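Local coordinates for Exo-poly-alpha-D-galacturonosidase (Thermotoga maritima, PDB 3JUR), which probably hydrolyses alpha-1,4-linked galacturonic acid chains of pectin from their ends, and forms a tetramer in the crystal, at residues D42-F47 against P94-P99; P218-N223 against I276-E281; L328-N331 against Y337-N340. One frame throughout, in Å; residues are numbered along the deposited sequence.

Contact 1. Residues D42-F47 against P94-P99; sequences DCSESF and PERYLP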
ATOM      1  N   ASP D  42       2.581 -33.451 -55.190  1.00 25.65           N
ATOM      2  CA  ASP D  42       3.604 -32.417 -55.120  1.00 25.70           C
ATOM      3  C   ASP D  42       3.170 -31.221 -55.959  1.00 25.58           C
ATOM      4  O   ASP D  42       3.140 -31.295 -57.187  1.00 25.28           O
ATOM      5  CB  ASP D  42       4.957 -32.952 -55.603  1.00 25.80           C
ATOM      6  CG  ASP D  42       6.109 -31.995 -55.314  1.00 26.14           C
ATOM      7  OD1 ASP D  42       5.863 -30.891 -54.786  1.00 25.66           O
ATOM      8  OD2 ASP D  42       7.269 -32.352 -55.620  1.00 27.16           O
ATOM      9  N   CYS D  43       2.828 -30.124 -55.286  1.00 25.31           N
ATOM     10  CA  CYS D  43       2.362 -28.917 -55.963  1.00 25.53           C
ATOM     11  C   CYS D  43       3.474 -27.891 -56.185  1.00 25.35           C
ATOM     12  O   CYS D  43       3.190 -26.751 -56.550  1.00 25.38           O
ATOM     13  CB  CYS D  43       1.201 -28.275 -55.193  1.00 25.65           C
ATOM     14  SG  CYS D  43      -0.121 -29.416 -54.730  1.00 27.33           S
ATOM     15  N   SER D  44       4.730 -28.296 -55.972  1.00 25.43           N
ATOM     16  CA  SER D  44       5.888 -27.396 -56.111  1.00 25.48           C
ATOM     17  C   SER D  44       5.885 -26.604 -57.420  1.00 25.63           C
ATOM     18  O   SER D  44       5.999 -25.375 -57.409  1.00 25.56           O
ATOM     19  CB  SER D  44       7.206 -28.171 -55.985  1.00 25.55           C
ATOM     20  OG  SER D  44       7.396 -28.682 -54.676  1.00 25.09           O
ATOM     21  N   GLU D  45       5.744 -27.315 -58.538  1.00 25.75           N
ATOM     22  CA  GLU D  45       5.732 -26.708 -59.874  1.00 26.14           C
ATOM     23  C   GLU D  45       4.459 -25.915 -60.142  1.00 25.87           C
ATOM     24  O   GLU D  45       4.468 -24.953 -60.917  1.00 25.89           O
ATOM     25  CB  GLU D  45       5.903 -27.777 -60.958  1.00 26.23           C
ATOM     26  CG  GLU D  45       7.309 -28.337 -61.061  1.00 27.83           C
ATOM     27  CD  GLU D  45       8.295 -27.336 -61.640  1.00 29.96           C
ATOM     28  OE1 GLU D  45       8.181 -26.996 -62.839  1.00 30.61           O
ATOM     29  OE2 GLU D  45       9.195 -26.900 -60.894  1.00 31.27           O
ATOM     30  N   SER D  46       3.368 -26.335 -59.510  1.00 25.61           N
ATOM     31  CA  SER D  46       2.098 -25.633 -59.612  1.00 25.67           C
ATOM     32  C   SER D  46       2.249 -24.198 -59.130  1.00 25.33           C
ATOM     33  O   SER D  46       1.837 -23.267 -59.822  1.00 25.33           O
ATOM     34  CB  SER D  46       1.016 -26.360 -58.815  1.00 25.71           C
ATOM     35  OG  SER D  46       0.868 -27.687 -59.292  1.00 26.41           O
ATOM     36  N   PHE D  47       2.858 -24.031 -57.956  1.00 25.09           N
ATOM     37  CA  PHE D  47       3.149 -22.707 -57.411  1.00 24.93           C
ATOM     38  C   PHE D  47       4.046 -21.905 -58.344  1.00 24.94           C
ATOM     39  O   PHE D  47       3.765 -20.738 -58.625  1.00 24.94           O
ATOM     40  CB  PHE D  47       3.787 -22.800 -56.015  1.00 24.72           C
ATOM     41  CG  PHE D  47       2.796 -23.039 -54.913  1.00 24.36           C
ATOM     42  CD1 PHE D  47       2.060 -21.988 -54.387  1.00 23.51           C
ATOM     43  CD2 PHE D  47       2.585 -24.319 -54.416  1.00 24.02           C
ATOM     44  CE1 PHE D  47       1.129 -22.207 -53.375  1.00 24.21           C
ATOM     45  CE2 PHE D  47       1.662 -24.547 -53.411  1.00 24.76           C
ATOM     46  CZ  PHE D  47       0.931 -23.484 -52.884  1.00 24.27           C
ATOM     47  N   PRO D  94      15.185 -31.343 -46.791  1.00 26.63           N
ATOM     48  CA  PRO D  94      16.120 -30.223 -46.985  1.00 26.44           C
ATOM     49  C   PRO D  94      16.589 -30.068 -48.431  1.00 26.12           C
ATOM     50  O   PRO D  94      16.771 -28.946 -48.904  1.00 25.83           O
ATOM     51  CB  PRO D  94      17.295 -30.587 -46.072  1.00 26.53           C
ATOM     52  CG  PRO D  94      16.684 -31.432 -45.011  1.00 26.69           C
ATOM     53  CD  PRO D  94      15.646 -32.251 -45.724  1.00 26.58           C
ATOM     54  N   GLU D  95      16.765 -31.196 -49.118  1.00 26.09           N
ATOM     55  CA  GLU D  95      17.145 -31.229 -50.533  1.00 26.11           C
ATOM     56  C   GLU D  95      16.268 -30.304 -51.385  1.00 25.76           C
ATOM     57  O   GLU D  95      16.758 -29.644 -52.304  1.00 25.71           O
ATOM     58  CB  GLU D  95      17.081 -32.670 -51.057  1.00 26.29           C
ATOM     59  CG  GLU D  95      18.101 -32.999 -52.137  1.00 27.93           C
ATOM     60  CD  GLU D  95      19.450 -33.449 -51.577  1.00 29.75           C
ATOM     61  OE1 GLU D  95      20.141 -32.640 -50.912  1.00 30.62           O
ATOM     62  OE2 GLU D  95      19.824 -34.618 -51.818  1.00 29.23           O
ATOM     63  N   ARG D  96      14.979 -30.243 -51.051  1.00 25.45           N
ATOM     64  CA  ARG D  96      14.011 -29.389 -51.751  1.00 24.91           C
ATOM     65  C   ARG D  96      14.261 -27.890 -51.611  1.00 24.39           C
ATOM     66  O   ARG D  96      13.695 -27.097 -52.360  1.00 24.09           O
ATOM     67  CB  ARG D  96      12.583 -29.730 -51.314  1.00 24.86           C
ATOM     68  CG  ARG D  96      12.120 -31.103 -51.797  1.00 24.60           C
ATOM     69  CD  ARG D  96      10.737 -31.416 -51.274  1.00 23.97           C
ATOM     70  NE  ARG D  96      10.287 -32.737 -51.691  1.00 23.26           N
ATOM     71  CZ  ARG D  96       9.538 -32.982 -52.762  1.00 22.37           C
ATOM     72  NH1 ARG D  96       9.133 -31.992 -53.553  1.00 22.20           N
ATOM     73  NH2 ARG D  96       9.185 -34.228 -53.038  1.00 20.72           N
ATOM     74  N   TYR D  97      15.120 -27.513 -50.665  1.00 24.25           N
ATOM     75  CA  TYR D  97      15.356 -26.110 -50.316  1.00 23.98           C
ATOM     76  C   TYR D  97      16.706 -25.623 -50.842  1.00 23.99           C
ATOM     77  O   TYR D  97      17.268 -24.630 -50.371  1.00 23.95           O
ATOM     78  CB  TYR D  97      15.195 -25.912 -48.799  1.00 23.76           C
ATOM     79  CG  TYR D  97      13.804 -26.287 -48.340  1.00 23.74           C
ATOM     80  CD1 TYR D  97      12.817 -25.317 -48.183  1.00 22.93           C
ATOM     81  CD2 TYR D  97      13.459 -27.623 -48.109  1.00 23.66           C
ATOM     82  CE1 TYR D  97      11.528 -25.664 -47.794  1.00 22.93           C
ATOM     83  CE2 TYR D  97      12.171 -27.978 -47.717  1.00 23.13           C
ATOM     84  CZ  TYR D  97      11.213 -26.992 -47.560  1.00 23.15           C
ATOM     85  OH  TYR D  97       9.937 -27.330 -47.172  1.00 24.12           O
ATOM     86  N   LEU D  98      17.206 -26.341 -51.840  1.00 24.00           N
ATOM     87  CA  LEU D  98      18.421 -25.977 -52.553  1.00 24.07           C
ATOM     88  C   LEU D  98      18.063 -25.673 -54.016  1.00 24.06           C
ATOM     89  O   LEU D  98      17.032 -26.145 -54.502  1.00 24.07           O
ATOM     90  CB  LEU D  98      19.445 -27.115 -52.460  1.00 24.15           C
ATOM     91  CG  LEU D  98      19.978 -27.490 -51.071  1.00 24.06           C
ATOM     92  CD1 LEU D  98      20.711 -28.829 -51.118  1.00 23.68           C
ATOM     93  CD2 LEU D  98      20.879 -26.399 -50.504  1.00 24.05           C
ATOM     94  N   PRO D  99      18.907 -24.898 -54.731  1.00 24.03           N
ATOM     95  CA  PRO D  99      20.193 -24.323 -54.312  1.00 23.80           C
ATOM     96  C   PRO D  99      20.083 -23.300 -53.191  1.00 23.58           C
ATOM     97  O   PRO D  99      18.995 -22.763 -52.926  1.00 23.49           O
ATOM     98  CB  PRO D  99      20.723 -23.656 -55.593  1.00 23.82           C
ATOM     99  CG  PRO D  99      19.536 -23.490 -56.473  1.00 24.08           C
ATOM    100  CD  PRO D  99      18.639 -24.644 -56.159  1.00 24.10           C
TER
HETATM  101  O   HOH W   1      10.161 -29.204 -53.777  1.00 27.81           O

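Contact 2. Residues P218-N223 against I276-E281; sequences PVLSEN and IGVPSE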
ATOM      1  N   PRO D 218      11.138 -10.539 -41.747  1.00 23.47           N
ATOM      2  CA  PRO D 218      11.492  -9.499 -42.708  1.00 23.20           C
ATOM      3  C   PRO D 218      12.877  -8.945 -42.399  1.00 23.16           C
ATOM      4  O   PRO D 218      13.194  -8.674 -41.229  1.00 23.14           O
ATOM      5  CB  PRO D 218      10.412  -8.426 -42.504  1.00 23.14           C
ATOM      6  CG  PRO D 218       9.878  -8.648 -41.138  1.00 23.30           C
ATOM      7  CD  PRO D 218      10.219 -10.043 -40.698  1.00 23.65           C
ATOM      8  N   VAL D 219      13.691  -8.789 -43.439  1.00 22.71           N
ATOM      9  CA  VAL D 219      15.077  -8.361 -43.290  1.00 22.59           C
ATOM     10  C   VAL D 219      15.345  -7.209 -44.242  1.00 22.66           C
ATOM     11  O   VAL D 219      15.021  -7.290 -45.428  1.00 22.63           O
ATOM     12  CB  VAL D 219      16.081  -9.513 -43.595  1.00 22.72           C
ATOM     13  CG1 VAL D 219      17.524  -9.065 -43.358  1.00 22.40           C
ATOM     14  CG2 VAL D 219      15.764 -10.757 -42.768  1.00 22.43           C
ATOM     15  N   LEU D 220      15.933  -6.140 -43.711  1.00 22.96           N
ATOM     16  CA  LEU D 220      16.343  -4.971 -44.500  1.00 23.05           C
ATOM     17  C   LEU D 220      15.198  -4.466 -45.370  1.00 23.30           C
ATOM     18  O   LEU D 220      15.393  -4.014 -46.507  1.00 23.41           O
ATOM     19  CB  LEU D 220      17.594  -5.288 -45.324  1.00 23.01           C
ATOM     20  CG  LEU D 220      18.891  -5.511 -44.542  1.00 22.75           C
ATOM     21  CD1 LEU D 220      19.919  -6.227 -45.402  1.00 22.82           C
ATOM     22  CD2 LEU D 220      19.442  -4.183 -44.030  1.00 23.04           C
ATOM     23  N   SER D 221      13.998  -4.550 -44.803  1.00 23.48           N
ATOM     24  CA  SER D 221      12.768  -4.248 -45.511  1.00 23.51           C
ATOM     25  C   SER D 221      12.114  -2.984 -44.969  1.00 23.62           C
ATOM     26  O   SER D 221      12.339  -2.589 -43.818  1.00 23.52           O
ATOM     27  CB  SER D 221      11.802  -5.431 -45.420  1.00 23.25           C
ATOM     28  OG  SER D 221      12.291  -6.523 -46.181  1.00 24.31           O
ATOM     29  N   GLU D 222      11.293  -2.367 -45.809  1.00 23.47           N
ATOM     30  CA  GLU D 222      10.642  -1.113 -45.471  1.00 23.70           C
ATOM     31  C   GLU D 222       9.168  -1.140 -45.865  1.00 23.12           C
ATOM     32  O   GLU D 222       8.803  -1.678 -46.920  1.00 22.70           O
ATOM     33  CB  GLU D 222      11.362   0.039 -46.171  1.00 23.71           C
ATOM     34  CG  GLU D 222      11.071   1.391 -45.583  1.00 26.80           C
ATOM     35  CD  GLU D 222      12.020   2.457 -46.091  1.00 29.84           C
ATOM     36  OE1 GLU D 222      13.246   2.206 -46.099  1.00 32.11           O
ATOM     37  OE2 GLU D 222      11.534   3.543 -46.477  1.00 30.85           O
ATOM     38  N   ASN D 223       8.335  -0.547 -45.012  1.00 22.59           N
ATOM     39  CA  ASN D 223       6.878  -0.558 -45.168  1.00 21.82           C
ATOM     40  C   ASN D 223       6.304  -1.978 -45.108  1.00 21.55           C
ATOM     41  O   ASN D 223       5.875  -2.549 -46.123  1.00 20.72           O
ATOM     42  CB  ASN D 223       6.435   0.196 -46.431  1.00 21.67           C
ATOM     43  CG  ASN D 223       4.928   0.223 -46.595  1.00 21.90           C
ATOM     44  OD1 ASN D 223       4.187   0.003 -45.641  1.00 21.45           O
ATOM     45  ND2 ASN D 223       4.467   0.494 -47.813  1.00 21.66           N
ATOM     46  N   ILE D 276      26.955  -3.942 -42.079  1.00 25.88           N
ATOM     47  CA  ILE D 276      25.727  -3.515 -42.760  1.00 25.54           C
ATOM     48  C   ILE D 276      25.237  -2.189 -42.165  1.00 25.52           C
ATOM     49  O   ILE D 276      24.811  -1.294 -42.897  1.00 25.54           O
ATOM     50  CB  ILE D 276      24.647  -4.623 -42.721  1.00 25.60           C
ATOM     51  CG1 ILE D 276      25.120  -5.837 -43.530  1.00 25.59           C
ATOM     52  CG2 ILE D 276      23.308  -4.120 -43.273  1.00 25.55           C
ATOM     53  CD1 ILE D 276      24.493  -7.147 -43.115  1.00 26.43           C
ATOM     54  N   GLY D 277      25.326  -2.073 -40.840  1.00 25.16           N
ATOM     55  CA  GLY D 277      25.053  -0.827 -40.121  1.00 24.96           C
ATOM     56  C   GLY D 277      23.686  -0.202 -40.352  1.00 24.71           C
ATOM     57  O   GLY D 277      23.575   1.017 -40.437  1.00 24.73           O
ATOM     58  N   VAL D 278      22.651  -1.032 -40.464  1.00 24.33           N
ATOM     59  CA  VAL D 278      21.286  -0.540 -40.652  1.00 23.92           C
ATOM     60  C   VAL D 278      20.447  -0.912 -39.432  1.00 23.74           C
ATOM     61  O   VAL D 278      20.347  -2.089 -39.087  1.00 23.72           O
ATOM     62  CB  VAL D 278      20.628  -1.081 -41.955  1.00 23.94           C
ATOM     63  CG1 VAL D 278      19.164  -0.653 -42.039  1.00 23.01           C
ATOM     64  CG2 VAL D 278      21.389  -0.594 -43.189  1.00 23.84           C
ATOM     65  N   PRO D 279      19.859   0.094 -38.761  1.00 23.60           N
ATOM     66  CA  PRO D 279      19.080  -0.207 -37.563  1.00 23.52           C
ATOM     67  C   PRO D 279      17.674  -0.675 -37.902  1.00 23.42           C
ATOM     68  O   PRO D 279      17.200  -0.419 -39.001  1.00 23.54           O
ATOM     69  CB  PRO D 279      19.029   1.139 -36.832  1.00 23.51           C
ATOM     70  CG  PRO D 279      19.177   2.171 -37.901  1.00 23.72           C
ATOM     71  CD  PRO D 279      19.914   1.541 -39.052  1.00 23.68           C
ATOM     72  N   SER D 280      17.027  -1.388 -36.980  1.00 23.37           N
ATOM     73  CA  SER D 280      15.573  -1.488 -37.004  1.00 23.22           C
ATOM     74  C   SER D 280      15.055  -0.239 -36.308  1.00 23.21           C
ATOM     75  O   SER D 280      15.539   0.122 -35.230  1.00 22.62           O
ATOM     76  CB  SER D 280      15.070  -2.732 -36.273  1.00 23.39           C
ATOM     77  OG  SER D 280      14.871  -3.821 -37.158  1.00 23.57           O
ATOM     78  N   GLU D 281      14.086   0.427 -36.930  1.00 23.02           N
ATOM     79  CA  GLU D 281      13.573   1.688 -36.408  1.00 23.21           C
ATOM     80  C   GLU D 281      12.166   1.982 -36.917  1.00 22.84           C
ATOM     81  O   GLU D 281      11.788   1.567 -38.018  1.00 22.69           O
ATOM     82  CB  GLU D 281      14.529   2.852 -36.727  1.00 23.43           C
ATOM     83  CG  GLU D 281      14.788   3.067 -38.207  1.00 25.97           C
ATOM     84  CD  GLU D 281      15.693   4.255 -38.492  1.00 28.96           C
ATOM     85  OE1 GLU D 281      16.210   4.340 -39.639  1.00 29.84           O
ATOM     86  OE2 GLU D 281      15.876   5.098 -37.582  1.00 30.09           O
TER

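Contact 3. Residues L328-N331 against Y337-N340; sequences LKTN and YMEN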
ATOM      1  N   LEU D 328      15.138  -6.679 -23.059  1.00 22.63           N
ATOM      2  CA  LEU D 328      16.259  -6.167 -23.856  1.00 22.42           C
ATOM      3  C   LEU D 328      17.524  -6.994 -23.571  1.00 22.48           C
ATOM      4  O   LEU D 328      17.923  -7.156 -22.412  1.00 21.88           O
ATOM      5  CB  LEU D 328      16.497  -4.669 -23.602  1.00 22.25           C
ATOM      6  CG  LEU D 328      15.534  -3.639 -24.227  1.00 22.50           C
ATOM      7  CD1 LEU D 328      14.120  -3.722 -23.656  1.00 22.11           C
ATOM      8  CD2 LEU D 328      16.062  -2.227 -24.066  1.00 22.13           C
ATOM      9  N   LYS D 329      18.121  -7.540 -24.636  1.00 22.38           N
ATOM     10  CA  LYS D 329      19.297  -8.414 -24.538  1.00 22.27           C
ATOM     11  C   LYS D 329      20.431  -7.896 -25.411  1.00 21.89           C
ATOM     12  O   LYS D 329      20.224  -7.590 -26.587  1.00 21.78           O
ATOM     13  CB  LYS D 329      18.997  -9.831 -25.048  1.00 22.75           C
ATOM     14  CG  LYS D 329      17.658 -10.410 -24.703  1.00 24.24           C
ATOM     15  CD  LYS D 329      17.542 -11.841 -25.217  1.00 25.77           C
ATOM     16  CE  LYS D 329      17.022 -11.889 -26.651  1.00 26.13           C
ATOM     17  NZ  LYS D 329      16.634 -13.281 -27.037  1.00 24.93           N
ATOM     18  N   THR D 330      21.634  -7.848 -24.845  1.00 21.17           N
ATOM     19  CA  THR D 330      22.840  -7.478 -25.579  1.00 20.52           C
ATOM     20  C   THR D 330      24.068  -7.881 -24.758  1.00 20.45           C
ATOM     21  O   THR D 330      23.931  -8.370 -23.634  1.00 20.27           O
ATOM     22  CB  THR D 330      22.880  -5.964 -25.895  1.00 20.50           C
ATOM     23  OG1 THR D 330      24.012  -5.667 -26.727  1.00 20.77           O
ATOM     24  CG2 THR D 330      22.947  -5.136 -24.597  1.00 20.05           C
ATOM     25  N   ASN D 331      25.256  -7.691 -25.327  1.00 19.98           N
ATOM     26  CA  ASN D 331      26.515  -7.873 -24.605  1.00 20.04           C
ATOM     27  C   ASN D 331      27.631  -7.055 -25.256  1.00 20.24           C
ATOM     28  O   ASN D 331      27.395  -6.386 -26.267  1.00 20.18           O
ATOM     29  CB  ASN D 331      26.893  -9.357 -24.501  1.00 19.84           C
ATOM     30  CG  ASN D 331      27.070 -10.023 -25.863  1.00 19.59           C
ATOM     31  OD1 ASN D 331      27.568  -9.414 -26.812  1.00 19.78           O
ATOM     32  ND2 ASN D 331      26.677 -11.286 -25.955  1.00 18.24           N
ATOM     33  N   TYR D 337      23.261  -0.097 -30.422  1.00 22.98           N
ATOM     34  CA  TYR D 337      22.439   0.571 -29.414  1.00 23.05           C
ATOM     35  C   TYR D 337      21.021   0.004 -29.353  1.00 23.06           C
ATOM     36  O   TYR D 337      20.545  -0.619 -30.304  1.00 23.18           O
ATOM     37  CB  TYR D 337      22.394   2.093 -29.661  1.00 23.03           C
ATOM     38  CG  TYR D 337      21.879   2.484 -31.031  1.00 23.69           C
ATOM     39  CD1 TYR D 337      20.505   2.605 -31.271  1.00 23.76           C
ATOM     40  CD2 TYR D 337      22.761   2.726 -32.089  1.00 24.36           C
ATOM     41  CE1 TYR D 337      20.022   2.959 -32.527  1.00 24.86           C
ATOM     42  CE2 TYR D 337      22.282   3.078 -33.357  1.00 25.64           C
ATOM     43  CZ  TYR D 337      20.906   3.193 -33.561  1.00 25.69           C
ATOM     44  OH  TYR D 337      20.412   3.538 -34.798  1.00 27.91           O
ATOM     45  N   MET D 338      20.373   0.204 -28.211  1.00 23.04           N
ATOM     46  CA  MET D 338      18.930   0.060 -28.061  1.00 23.13           C
ATOM     47  C   MET D 338      18.488   1.305 -27.321  1.00 23.23           C
ATOM     48  O   MET D 338      18.982   1.590 -26.225  1.00 23.29           O
ATOM     49  CB  MET D 338      18.563  -1.209 -27.270  1.00 23.27           C
ATOM     50  CG  MET D 338      19.036  -2.501 -27.930  1.00 23.63           C
ATOM     51  SD  MET D 338      18.605  -3.998 -27.026  1.00 24.23           S
ATOM     52  CE  MET D 338      19.775  -3.922 -25.680  1.00 21.95           C
ATOM     53  N   GLU D 339      17.595   2.078 -27.935  1.00 23.24           N
ATOM     54  CA  GLU D 339      17.172   3.354 -27.355  1.00 23.76           C
ATOM     55  C   GLU D 339      15.829   3.838 -27.888  1.00 23.30           C
ATOM     56  O   GLU D 339      15.440   3.489 -29.002  1.00 22.96           O
ATOM     57  CB  GLU D 339      18.240   4.440 -27.553  1.00 24.30           C
ATOM     58  CG  GLU D 339      18.526   4.818 -28.988  1.00 26.27           C
ATOM     59  CD  GLU D 339      19.533   5.953 -29.095  1.00 29.68           C
ATOM     60  OE1 GLU D 339      20.394   6.081 -28.197  1.00 30.28           O
ATOM     61  OE2 GLU D 339      19.469   6.716 -30.084  1.00 31.11           O
ATOM     62  N   ASN D 340      15.145   4.654 -27.088  1.00 22.53           N
ATOM     63  CA  ASN D 340      13.811   5.136 -27.416  1.00 22.71           C
ATOM     64  C   ASN D 340      12.857   3.972 -27.665  1.00 22.45           C
ATOM     65  O   ASN D 340      12.282   3.834 -28.757  1.00 22.58           O
ATOM     66  CB  ASN D 340      13.842   6.108 -28.606  1.00 22.72           C
ATOM     67  CG  ASN D 340      13.892   7.561 -28.177  1.00 23.66           C
ATOM     68  OD1 ASN D 340      13.955   7.874 -26.987  1.00 23.82           O
ATOM     69  ND2 ASN D 340      13.836   8.464 -29.153  1.00 24.63           N
TER

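Contact 1. Residues D42-F47 against P94-P99
Asp42 and Arg96 reach for each other from opposite directions and meet in a salt bridge at the surface of a parallel beta-helix. Asp42 also makes an Asx turn at the start of helix 44-57, where Cys43 is the N-cap. Its two oxygens divide these tasks. OD2 takes the arginine, with Arg96 NH1 2.8 Å from Asp42 OD2 and an almost straight N-H...O angle of 168°. The two flat groups are steeply inclined, their planes 69° apart. Asp42 OD2 sits at the edge of the guanidinium, in its plane, while NH1 comes down on OD2 from above the carboxylate plane. An extended chain from CG to NE carries the guanidinium across the gap from the short 3-10 segment 94-96. Asp42 OD1 accepts from Ser44 N at 3.1 Å and, on its syn lone pair, from Ser44 OG at 2.7 Å; this double grip probably helps to fix the turn of the carboxylate. Replacing Arg96 by a leucine would probably leave the Asp42 charge without its mate across the contact and loosen the tie between the 94-99 loop and the start of the helix. Ser44 OG also bonds to Gly72 N of strand 68-75. A water adds an indirect link, donating to Ser44 OG and accepting from Arg96 NH1, with its oxygen 3.0 Å from NH1 and in the guanidinium plane.

Contact 2. Residues P218-N223 against I276-E281
Leu220 meets Ile276 and Val278 in a small apolar contact on the flank of the parallel beta-helix, where one coil leaves strand 216-219 and a later one leaves helix 270-276 for strand 280-291. The leucine illustrates how a side chain can make its contact through its very end. It has a left-handed backbone conformation (phi 51°), just after strand 216-219, and Leu220 CB still stands well back, 5.9 Å from the nearest Val278 atom, CG1. CG lies anti to the carbonyl carbon (chi1 -68°), which helps bring the end of the chain nearer the other segment, although Leu220 CG remains 4.8 Å from Ile276 CG2. Of the two methyls, Leu220 CD1 is the more distant, 4.5 Å from Ile276 CG2. Leu220 CD2 does the touching: it lies 3.9 Å from Ile276 CG2 and 3.9 Å from Val278 CB, and is only slightly farther from both valine methyls, so it nests against the whole isopropyl group. The leucine runs aslant to both partners. Between them, Gly277 ends the helix with a positive phi, and Ile276 and Val278 on its two sides both reach the same methyl. Arg104 and Glu109, from the two strands 103-105 and 108-112, also pack on Leu220 and Ile276. Ser221 ties down the chain beside the leucine: its OG binds Cys198 N and donates to Val219 O at 2.9 Å, lying above that carbonyl plane.

Contact 3. Residues L328-N331 against Y337-N340
The turn between two faces of a right-handed parallel beta-helix, the fold of family 28 glycoside hydrolases, brings strand 327-329 close to the start of strand 337-349, with a short loop joining them. Across this turn Met338 does nearly all the touching, its side chain lying alongside those of Leu328 and Thr330 but running the opposite way. Met338 leaves its backbone with CG anti to the carbonyl carbon and stays straight through chi2; a bend at chi3 (-75°) then swings CE toward the 328-331 segment. The methyl meets three residues of the other segment. Met338 CE is 3.6 Å from Thr330 CG2, 3.8 Å from Lys329 O and 4.0 Å from Leu328 CB. The threonine helps by its rotation: with OG1 anti to the backbone N (chi1 -174°), CG2 is put between the backbone N and the carbonyl carbon and offers its methyl to the methionine. Farther back, Met338 SD passes 4.1 Å from Leu328 CB, and Leu328 CD2 comes within 4.2 Å of Met338 CB, so the two chains overlap along much of their length. All four touching residues are buried, and the contact between the two segments is mainly apolar packing. Lys329 contributes its carbonyl, while its CB points away and its NZ forms a salt bridge with Asp261; by analogy with the family, that face probably borders the substrate cleft. The neighbouring coils complete the packing. Ile301 of strand 299-301 touches both Leu328 and Met338 on one side; on the other, Val376 and Val373 of strand 372-379 touch Leu328 and Met338 respectively, while backbone bonds tie Leu328 to Arg357 and Asn359 in strand 357-359.

The three contacts follow one another along the chain, each closing before the next opens, and so sample the beta-helix from its N-terminal part onward. Contact 1, which joins helix 44-57 to a loop, lies about 28 Å from contact 2 and 39 Å from contact 3, centre to centre, and is on the opposite side of the chain's centre from contact 3. Contacts 2 and 3 are about 16 Å apart and touch, Pro279 CB lying 3.4 Å from Tyr337 OH. Their strands 280-291 and 337-349 both pair with strand 309-320, one coil between them. Contacts 2 and 3 therefore belong to nearby coils of the same solenoid, while contact 1 lies apart, near its N-terminal end.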